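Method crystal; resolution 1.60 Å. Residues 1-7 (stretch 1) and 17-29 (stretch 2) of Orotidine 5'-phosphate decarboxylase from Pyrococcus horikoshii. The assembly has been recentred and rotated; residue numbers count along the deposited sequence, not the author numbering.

Stretch 1, residues 1-7: MIVLALD
Stretch 2 (17-29) IAKSVKDYISMIK

Strands 2-5 and 27-29 pair in parallel, their N-to-C directions 30° apart, in the register Val3-Met27, Leu4-Ile28 and Ala5-Lys29 (CA-CA 4.7-4.8 Å). The cross-strand hydrogen bonds engage Ile2 O, both backbone polar groups of Leu4, and Leu6 N. Ile2 O accepts from Ser26 N at 2.8 Å and weakly from Met27 N at 3.5 Å. Leu4 uses both polar groups: its N donates to Met27 O (2.9 Å), and its O receives Lys29 N (2.8 Å, nearly linear at 175°). Leu6 N closes the ladder on Lys29 O at 3.0 Å. Before the first bridged pair, water 1 accepts from Ile2 N (2.9 Å) and donates to Tyr24 O (2.8 Å), bridging the two stretches, where Ile2 N and Tyr24 O do not bond directly.

Val3, Ala5, Met27 and Lys29 share one sheet face. Lys29 (chi1-chi4 t, t, p, p) brings CE to 3.8 Å from Ala5 CB, while its NZ donates to waters 2 and 3, both at 2.8 Å, and is also hydrogen-bonded elsewhere in the structure. Water 3 donates to Asp7 OD2 (2.7 Å); water 2 lies 2.7 Å from Asp7 OD1, so water links Lys29 NZ to the Asp7 carboxylate.

Leu4 (t, p) and Ile28 (m, t) occupy the other face. Leu4 CD2 meets Val21 CG2 at 3.8 Å; beyond the strand, Leu6 (t, p) places CB 3.7 Å from Ile28 CG2 and CD2 4.1 Å from Ala18 CB.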

ATOM      1  N   MET B   1      -5.909  26.483   0.274  1.00 22.24           N
ATOM      2  CA  MET B   1      -5.299  25.747   1.417  1.00 17.95           C
ATOM      3  C   MET B   1      -4.223  24.808   0.903  1.00 15.03           C
ATOM      4  O   MET B   1      -4.400  24.087  -0.079  1.00 16.98           O
ATOM      5  CB  MET B   1      -6.360  24.967   2.198  1.00 24.56           C
ATOM      6  CG  MET B   1      -7.369  25.868   2.910  1.00 28.54           C
ATOM      7  SD  MET B   1      -8.621  24.953   3.810  1.00 30.76           S
ATOM      8  CE  MET B   1      -9.708  24.419   2.468  1.00 27.87           C
ATOM      9  N   ILE B   2      -3.098  24.827   1.587  1.00 10.50           N
ATOM     10  CA  ILE B   2      -1.957  24.025   1.185  1.00 10.54           C
ATOM     11  C   ILE B   2      -1.748  22.782   2.029  1.00 11.97           C
ATOM     12  O   ILE B   2      -1.826  22.846   3.246  1.00 12.49           O
ATOM     13  CB  ILE B   2      -0.662  24.890   1.272  1.00 12.35           C
ATOM     14  CG1 ILE B   2      -0.790  26.079   0.337  1.00 13.42           C
ATOM     15  CG2 ILE B   2       0.590  24.052   0.977  1.00 12.80           C
ATOM     16  CD1 ILE B   2       0.338  27.099   0.520  1.00 15.36           C
ATOM     17  N   VAL B   3      -1.498  21.658   1.358  1.00 10.55           N
ATOM     18  CA  VAL B   3      -1.169  20.409   2.031  1.00 10.73           C
ATOM     19  C   VAL B   3       0.314  20.224   1.755  1.00  9.29           C
ATOM     20  O   VAL B   3       0.721  20.123   0.614  1.00 12.74           O
ATOM     21  CB  VAL B   3      -1.934  19.202   1.450  1.00 10.09           C
ATOM     22  CG1 VAL B   3      -1.366  17.902   2.055  1.00  9.37           C
ATOM     23  CG2 VAL B   3      -3.435  19.347   1.789  1.00 10.68           C
ATOM     24  N   LEU B   4       1.122  20.207   2.810  1.00 10.46           N
ATOM     25  CA  LEU B   4       2.564  20.037   2.644  1.00  9.94           C
ATOM     26  C   LEU B   4       2.932  18.558   2.617  1.00  9.49           C
ATOM     27  O   LEU B   4       2.706  17.855   3.604  1.00  9.73           O
ATOM     28  CB  LEU B   4       3.315  20.713   3.802  1.00 13.04           C
ATOM     29  CG  LEU B   4       4.830  20.476   3.784  1.00 13.19           C
ATOM     30  CD1 LEU B   4       5.442  21.129   2.555  1.00 12.87           C
ATOM     31  CD2 LEU B   4       5.449  21.073   5.061  1.00 12.26           C
ATOM     32  N   ALA B   5       3.469  18.105   1.485  1.00  9.99           N
ATOM     33  CA  ALA B   5       3.944  16.717   1.344  1.00 11.08           C
ATOM     34  C   ALA B   5       5.323  16.774   2.005  1.00 11.20           C
ATOM     35  O   ALA B   5       6.329  17.177   1.382  1.00 12.69           O
ATOM     36  CB  ALA B   5       4.055  16.338  -0.126  1.00 10.05           C
ATOM     37  N   LEU B   6       5.349  16.386   3.280  1.00 11.72           N
ATOM     38  CA  LEU B   6       6.555  16.470   4.105  1.00 12.25           C
ATOM     39  C   LEU B   6       7.477  15.285   3.892  1.00 12.09           C
ATOM     40  O   LEU B   6       7.681  14.440   4.788  1.00 13.14           O
ATOM     41  CB  LEU B   6       6.159  16.587   5.573  1.00 14.01           C
ATOM     42  CG  LEU B   6       7.294  16.932   6.544  1.00 12.67           C
ATOM     43  CD1 LEU B   6       7.845  18.310   6.191  1.00 15.22           C
ATOM     44  CD2 LEU B   6       6.759  16.921   7.962  1.00 16.05           C
ATOM     45  N   ASP B   7       8.052  15.257   2.701  1.00 11.77           N
ATOM     46  CA  ASP B   7       8.914  14.162   2.301  1.00 13.70           C
ATOM     47  C   ASP B   7      10.371  14.449   2.643  1.00 15.77           C
ATOM     48  O   ASP B   7      11.245  14.467   1.783  1.00 16.72           O
ATOM     49  CB  ASP B   7       8.718  13.888   0.809  1.00 11.93           C
ATOM     50  CG  ASP B   7       7.289  13.464   0.473  1.00 14.48           C
ATOM     51  OD1 ASP B   7       6.557  13.042   1.395  1.00 13.26           O
ATOM     52  OD2 ASP B   7       6.903  13.538  -0.715  1.00 17.03           O
ATOM     53  N   ILE B  17      10.790  21.890   9.946  1.00 18.87           N
ATOM     54  CA  ILE B  17      10.203  22.513   8.765  1.00 19.18           C
ATOM     55  C   ILE B  17       8.691  22.668   8.928  1.00 18.40           C
ATOM     56  O   ILE B  17       8.133  23.724   8.633  1.00 17.83           O
ATOM     57  CB  ILE B  17      10.527  21.690   7.490  1.00 18.50           C
ATOM     58  CG1 ILE B  17      12.027  21.777   7.193  1.00 21.54           C
ATOM     59  CG2 ILE B  17       9.728  22.199   6.303  1.00 19.39           C
ATOM     60  CD1 ILE B  17      12.485  20.893   6.054  1.00 23.92           C
ATOM     61  N   ALA B  18       8.019  21.629   9.417  1.00 16.00           N
ATOM     62  CA  ALA B  18       6.575  21.718   9.594  1.00 18.35           C
ATOM     63  C   ALA B  18       6.194  22.836  10.565  1.00 17.71           C
ATOM     64  O   ALA B  18       5.236  23.570  10.336  1.00 19.23           O
ATOM     65  CB  ALA B  18       6.014  20.367  10.079  1.00 15.91           C
ATOM     66  N   LYS B  19       6.949  22.969  11.652  1.00 20.51           N
ATOM     67  CA  LYS B  19       6.657  24.006  12.628  1.00 19.51           C
ATOM     68  C   LYS B  19       6.849  25.394  12.029  1.00 20.77           C
ATOM     69  O   LYS B  19       6.088  26.320  12.316  1.00 18.04           O
ATOM     70  CB  LYS B  19       7.567  23.845  13.856  1.00 22.24           C
ATOM     71  CG  LYS B  19       7.103  24.651  15.059  1.00 30.89           C
ATOM     72  CD  LYS B  19       7.359  26.152  14.887  1.00 32.68           C
ATOM     73  CE  LYS B  19       6.287  26.975  15.595  1.00 33.33           C
ATOM     74  NZ  LYS B  19       4.938  26.746  14.955  1.00 29.04           N
ATOM     75  N   SER B  20       7.861  25.530  11.184  1.00 19.62           N
ATOM     76  CA  SER B  20       8.152  26.822  10.579  1.00 20.94           C
ATOM     77  C   SER B  20       7.110  27.285   9.569  1.00 19.14           C
ATOM     78  O   SER B  20       6.863  28.481   9.423  1.00 17.90           O
ATOM     79  CB  SER B  20       9.526  26.787   9.907  1.00 20.65           C
ATOM     80  OG  SER B  20       9.853  28.059   9.378  1.00 28.22           O
ATOM     81  N   VAL B  21       6.489  26.347   8.865  1.00 16.77           N
ATOM     82  CA  VAL B  21       5.504  26.740   7.862  1.00 15.93           C
ATOM     83  C   VAL B  21       4.050  26.609   8.314  1.00 15.09           C
ATOM     84  O   VAL B  21       3.138  26.941   7.567  1.00 15.10           O
ATOM     85  CB  VAL B  21       5.682  25.908   6.569  1.00 16.76           C
ATOM     86  CG1 VAL B  21       7.136  25.999   6.068  1.00 17.41           C
ATOM     87  CG2 VAL B  21       5.278  24.455   6.829  1.00 16.38           C
ATOM     88  N   LYS B  22       3.842  26.148   9.549  1.00 16.90           N
ATOM     89  CA  LYS B  22       2.494  25.956  10.080  1.00 17.94           C
ATOM     90  C   LYS B  22       1.495  27.063   9.765  1.00 17.41           C
ATOM     91  O   LYS B  22       0.337  26.786   9.445  1.00 18.81           O
ATOM     92  CB  LYS B  22       2.552  25.767  11.598  1.00 20.34           C
ATOM     93  CG  LYS B  22       1.176  25.654  12.234  1.00 23.18           C
ATOM     94  CD  LYS B  22       1.286  25.417  13.723  1.00 24.97           C
ATOM     95  CE  LYS B  22      -0.095  25.396  14.374  1.00 28.61           C
ATOM     96  NZ  LYS B  22       0.029  25.254  15.856  1.00 28.83           N
ATOM     97  N   ASP B  23       1.927  28.318   9.870  1.00 18.13           N
ATOM     98  CA  ASP B  23       1.035  29.444   9.617  1.00 18.50           C
ATOM     99  C   ASP B  23       0.413  29.473   8.224  1.00 18.13           C
ATOM    100  O   ASP B  23      -0.683  30.014   8.034  1.00 16.74           O
ATOM    101  CB  ASP B  23       1.777  30.771   9.858  1.00 19.76           C
ATOM    102  CG  ASP B  23       2.067  31.025  11.337  1.00 28.03           C
ATOM    103  OD1 ASP B  23       2.767  32.011  11.642  1.00 30.76           O
ATOM    104  OD2 ASP B  23       1.600  30.251  12.200  1.00 30.72           O
ATOM    105  N   TYR B  24       1.096  28.870   7.255  1.00 18.51           N
ATOM    106  CA  TYR B  24       0.597  28.898   5.896  1.00 17.72           C
ATOM    107  C   TYR B  24       0.142  27.590   5.278  1.00 16.58           C
ATOM    108  O   TYR B  24      -0.050  27.543   4.071  1.00 15.91           O
ATOM    109  CB  TYR B  24       1.643  29.542   4.979  1.00 17.76           C
ATOM    110  CG  TYR B  24       2.016  30.934   5.422  1.00 19.79           C
ATOM    111  CD1 TYR B  24       3.196  31.165   6.117  1.00 22.82           C
ATOM    112  CD2 TYR B  24       1.169  32.008   5.182  1.00 22.92           C
ATOM    113  CE1 TYR B  24       3.529  32.442   6.567  1.00 24.22           C
ATOM    114  CE2 TYR B  24       1.488  33.292   5.631  1.00 25.79           C
ATOM    115  CZ  TYR B  24       2.672  33.498   6.321  1.00 26.30           C
ATOM    116  OH  TYR B  24       2.999  34.766   6.770  1.00 29.51           O
ATOM    117  N   ILE B  25      -0.042  26.547   6.090  1.00 16.47           N
ATOM    118  CA  ILE B  25      -0.494  25.255   5.565  1.00 13.08           C
ATOM    119  C   ILE B  25      -1.689  24.751   6.371  1.00 13.80           C
ATOM    120  O   ILE B  25      -1.869  25.123   7.536  1.00 15.96           O
ATOM    121  CB  ILE B  25       0.637  24.202   5.594  1.00 13.97           C
ATOM    122  CG1 ILE B  25       1.089  23.952   7.031  1.00 12.93           C
ATOM    123  CG2 ILE B  25       1.837  24.706   4.789  1.00 13.49           C
ATOM    124  CD1 ILE B  25       1.947  22.684   7.175  1.00 14.92           C
ATOM    125  N   SER B  26      -2.509  23.926   5.737  1.00 11.83           N
ATOM    126  CA  SER B  26      -3.690  23.376   6.391  1.00 11.13           C
ATOM    127  C   SER B  26      -3.515  21.940   6.861  1.00 12.26           C
ATOM    128  O   SER B  26      -4.200  21.493   7.805  1.00 14.74           O
ATOM    129  CB  SER B  26      -4.885  23.457   5.450  1.00 14.76           C
ATOM    130  OG  SER B  26      -5.122  24.807   5.099  1.00 19.34           O
ATOM    131  N   MET B  27      -2.614  21.208   6.208  1.00 10.36           N
ATOM    132  CA  MET B  27      -2.351  19.819   6.585  1.00 12.37           C
ATOM    133  C   MET B  27      -0.944  19.414   6.197  1.00  9.02           C
ATOM    134  O   MET B  27      -0.336  20.019   5.323  1.00 10.10           O
ATOM    135  CB  MET B  27      -3.324  18.871   5.877  1.00 15.73           C
ATOM    136  CG  MET B  27      -4.779  19.145   6.196  1.00 19.46           C
ATOM    137  SD  MET B  27      -5.815  17.836   5.555  1.00 21.14           S
ATOM    138  CE  MET B  27      -7.442  18.655   5.517  1.00 14.97           C
ATOM    139  N   ILE B  28      -0.452  18.366   6.853  1.00  9.50           N
ATOM    140  CA  ILE B  28       0.850  17.795   6.566  1.00 10.39           C
ATOM    141  C   ILE B  28       0.536  16.397   6.053  1.00 11.34           C
ATOM    142  O   ILE B  28      -0.279  15.680   6.647  1.00 12.05           O
ATOM    143  CB  ILE B  28       1.701  17.654   7.835  1.00 12.43           C
ATOM    144  CG1 ILE B  28       1.983  19.042   8.417  1.00 15.74           C
ATOM    145  CG2 ILE B  28       2.986  16.911   7.519  1.00 18.01           C
ATOM    146  CD1 ILE B  28       2.540  19.000   9.837  1.00 13.86           C
ATOM    147  N   LYS B  29       1.146  16.026   4.940  1.00  8.65           N
ATOM    148  CA  LYS B  29       0.947  14.689   4.379  1.00  8.59           C
ATOM    149  C   LYS B  29       2.237  13.875   4.544  1.00 11.01           C
ATOM    150  O   LYS B  29       3.331  14.328   4.169  1.00  9.47           O
ATOM    151  CB  LYS B  29       0.571  14.785   2.890  1.00  8.55           C
ATOM    152  CG  LYS B  29       0.338  13.416   2.219  1.00  7.83           C
ATOM    153  CD  LYS B  29      -0.126  13.626   0.781  1.00  7.51           C
ATOM    154  CE  LYS B  29       1.038  13.981  -0.165  1.00  9.48           C
ATOM    155  NZ  LYS B  29       2.006  12.849  -0.311  1.00 11.35           N
TER
HETATM  156  O   HOH W   1      -2.733  26.971   3.487  1.00 19.57           O
HETATM  157  O   HOH W   2       3.872  12.949   1.797  1.00 12.24           O
HETATM  158  O   HOH W   3       4.533  12.432  -1.535  1.00 30.48           O